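Local coordinates for protein shikimate dehydrogenase (NADP(+)) (Listeria monocytogenes, PDB 3TNL) that catalyses the reversible NADP(H)-linked interconversion of shikimate and 3-dehydroshikimate, a step on the chorismate pathway to the aromatic amino acids, at residues N100-L108 and L117-V125. Residues are numbered along the deposited sequence; the frame is centred on the assembly and turned at random.
Sequences NKTNIHKYL and LVGAVNTVV
Lys101 and Val121 share the one direct hydrogen bond between 100-108 and 117-125: Val121 N donates to Lys101 O (3.0 Å), with the donor tilted 29° from the carbonyl plane. Ala120 CA adds a CA-H...O contact to the same oxygen. One residue along, Thr102 CA makes another to Gly119 O, and a water donates to both Thr102 O (2.8 Å) and Gly119 O (2.7 Å), bridging two carbonyls that could not bond each other. Positive phi at Gly119 turns the chain out of helix 113-118.

Toward strand 123-127 the contact turns apolar. Ile104 CG2 meets Val121 CB at 3.7 Å, the side chains crossing at about a right angle, while Ile104 CD1 meets Val124 CG2 tip to tip. Leu108 CD1 touches Val121 CG1 and, at 4.0 Å, Val124 CG2. Ile104 also packs on strand 93-96.

In Lys101, the inferred proton acceptor, CG is anti to the carbonyl carbon (chi1 -60°), and CB and CG each lie 3.4 Å from Val121 O. That buried oxygen has no hydrogen-bond partner. Asn122, inferred to bind shikimate, accepts from Thr123 OG1 and Thr136 N through OD1. The backbone bond, with the aliphatic packing next to it, probably helps hold Lys101 and Asn122 in place relative to each other.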
# COMPACT_ATOMS: atom_id res chain seq x y z
N ASN B 100 15.76 9.79 -4.15
CA ASN B 100 15.95 8.50 -4.80
C ASN B 100 15.96 8.42 -6.32
O ASN B 100 16.21 7.34 -6.86
CB ASN B 100 14.78 7.60 -4.35
CG ASN B 100 14.63 7.54 -2.85
OD1 ASN B 100 15.58 7.34 -2.15
ND2 ASN B 100 13.41 7.73 -2.36
N LYS B 101 15.73 9.54 -7.01
CA LYS B 101 15.57 9.48 -8.48
C LYS B 101 16.80 9.08 -9.27
O LYS B 101 16.67 8.45 -10.31
CB LYS B 101 15.00 10.79 -9.02
CG LYS B 101 13.66 11.13 -8.44
CD LYS B 101 13.05 12.36 -9.09
CE LYS B 101 13.84 13.62 -8.80
NZ LYS B 101 13.24 14.82 -9.48
N THR B 102 17.97 9.47 -8.81
CA THR B 102 19.20 9.12 -9.53
C THR B 102 19.85 7.81 -9.09
O THR B 102 20.75 7.33 -9.76
CB THR B 102 20.22 10.26 -9.48
OG1 THR B 102 20.65 10.46 -8.13
CG2 THR B 102 19.65 11.54 -10.02
N ASN B 103 19.38 7.21 -7.99
CA ASN B 103 19.92 5.93 -7.53
C ASN B 103 19.09 4.71 -7.88
O ASN B 103 19.61 3.61 -7.97
CB ASN B 103 20.06 5.92 -6.00
CG ASN B 103 21.21 6.78 -5.47
OD1 ASN B 103 22.13 7.11 -6.19
ND2 ASN B 103 21.16 7.09 -4.18
N ILE B 104 17.80 4.91 -8.12
CA ILE B 104 16.86 3.77 -8.23
C ILE B 104 17.14 2.86 -9.41
O ILE B 104 16.86 1.67 -9.33
CB ILE B 104 15.39 4.18 -8.13
CG1 ILE B 104 14.49 2.96 -7.83
CG2 ILE B 104 14.95 4.94 -9.36
CD1 ILE B 104 13.00 3.33 -7.64
N HIS B 105 17.73 3.39 -10.48
CA HIS B 105 18.01 2.57 -11.64
C HIS B 105 18.78 1.31 -11.27
O HIS B 105 18.64 0.30 -11.93
CB HIS B 105 18.80 3.33 -12.71
CG HIS B 105 20.19 3.66 -12.28
ND1 HIS B 105 20.50 4.78 -11.53
CD2 HIS B 105 21.35 2.98 -12.45
CE1 HIS B 105 21.80 4.79 -11.28
NE2 HIS B 105 22.33 3.70 -11.81
N LYS B 106 19.61 1.38 -10.22
CA LYS B 106 20.39 0.23 -9.73
C LYS B 106 19.53 -1.00 -9.43
O LYS B 106 19.99 -2.15 -9.54
CB LYS B 106 21.08 0.57 -8.38
CG LYS B 106 22.04 1.77 -8.31
CD LYS B 106 22.42 2.02 -6.81
CE LYS B 106 22.96 3.44 -6.50
NZ LYS B 106 24.28 3.74 -7.10
N TYR B 107 18.29 -0.75 -9.04
CA TYR B 107 17.38 -1.77 -8.59
C TYR B 107 16.28 -2.12 -9.58
O TYR B 107 15.41 -2.92 -9.25
CB TYR B 107 16.74 -1.33 -7.24
CG TYR B 107 17.79 -0.89 -6.25
CD1 TYR B 107 18.82 -1.76 -5.91
CD2 TYR B 107 17.76 0.37 -5.66
CE1 TYR B 107 19.79 -1.38 -5.03
CE2 TYR B 107 18.75 0.75 -4.76
CZ TYR B 107 19.76 -0.14 -4.47
OH TYR B 107 20.76 0.18 -3.58
N LEU B 108 16.34 -1.52 -10.78
CA LEU B 108 15.36 -1.77 -11.82
C LEU B 108 15.94 -2.67 -12.89
O LEU B 108 17.14 -3.01 -12.86
CB LEU B 108 14.90 -0.44 -12.42
CG LEU B 108 14.41 0.65 -11.44
CD1 LEU B 108 13.92 1.90 -12.19
CD2 LEU B 108 13.30 0.11 -10.52
N LEU B 117 19.13 8.40 -20.44
CA LEU B 117 19.97 9.56 -20.79
C LEU B 117 19.98 10.61 -19.69
O LEU B 117 21.02 11.16 -19.36
CB LEU B 117 19.56 10.15 -22.14
CG LEU B 117 20.41 11.27 -22.71
CD1 LEU B 117 21.87 10.86 -22.85
CD2 LEU B 117 19.83 11.70 -24.04
N VAL B 118 18.83 10.90 -19.10
CA VAL B 118 18.78 11.85 -18.00
C VAL B 118 19.55 11.32 -16.79
O VAL B 118 20.25 12.05 -16.10
CB VAL B 118 17.34 12.18 -17.58
CG1 VAL B 118 17.32 12.99 -16.27
CG2 VAL B 118 16.58 12.92 -18.68
N GLY B 119 19.39 10.02 -16.52
CA GLY B 119 19.99 9.42 -15.35
C GLY B 119 19.12 9.53 -14.12
O GLY B 119 19.61 9.45 -12.98
N ALA B 120 17.83 9.77 -14.34
CA ALA B 120 16.86 9.85 -13.24
C ALA B 120 15.58 9.13 -13.66
O ALA B 120 15.21 9.08 -14.82
CB ALA B 120 16.54 11.30 -12.88
N VAL B 121 14.88 8.60 -12.66
CA VAL B 121 13.62 7.91 -12.83
C VAL B 121 12.63 8.48 -11.83
O VAL B 121 12.95 8.58 -10.65
CB VAL B 121 13.78 6.39 -12.51
CG1 VAL B 121 12.39 5.69 -12.35
CG2 VAL B 121 14.64 5.70 -13.57
N ASN B 122 11.45 8.88 -12.27
CA ASN B 122 10.42 9.31 -11.34
C ASN B 122 9.18 8.41 -11.36
O ASN B 122 8.27 8.59 -10.56
CB ASN B 122 10.01 10.78 -11.54
CG ASN B 122 9.10 10.99 -12.71
OD1 ASN B 122 8.97 10.13 -13.60
ND2 ASN B 122 8.41 12.14 -12.71
N THR B 123 9.16 7.41 -12.26
CA THR B 123 8.01 6.53 -12.45
C THR B 123 8.47 5.11 -12.78
O THR B 123 9.26 4.93 -13.68
CB THR B 123 7.16 7.05 -13.62
OG1 THR B 123 6.67 8.37 -13.32
CG2 THR B 123 5.99 6.12 -13.93
N VAL B 124 7.98 4.12 -12.05
CA VAL B 124 8.30 2.74 -12.28
C VAL B 124 7.03 1.96 -12.57
O VAL B 124 5.98 2.24 -11.99
CB VAL B 124 9.01 2.11 -11.04
CG1 VAL B 124 9.33 0.62 -11.28
CG2 VAL B 124 10.33 2.86 -10.71
N VAL B 125 7.14 0.99 -13.48
CA VAL B 125 6.03 0.08 -13.80
C VAL B 125 6.58 -1.34 -13.79
O VAL B 125 7.74 -1.57 -14.14
CB VAL B 125 5.32 0.44 -15.13
CG1 VAL B 125 6.28 0.33 -16.33
CG2 VAL B 125 4.10 -0.44 -15.36
O HOH W 1 21.81 8.18 -12.21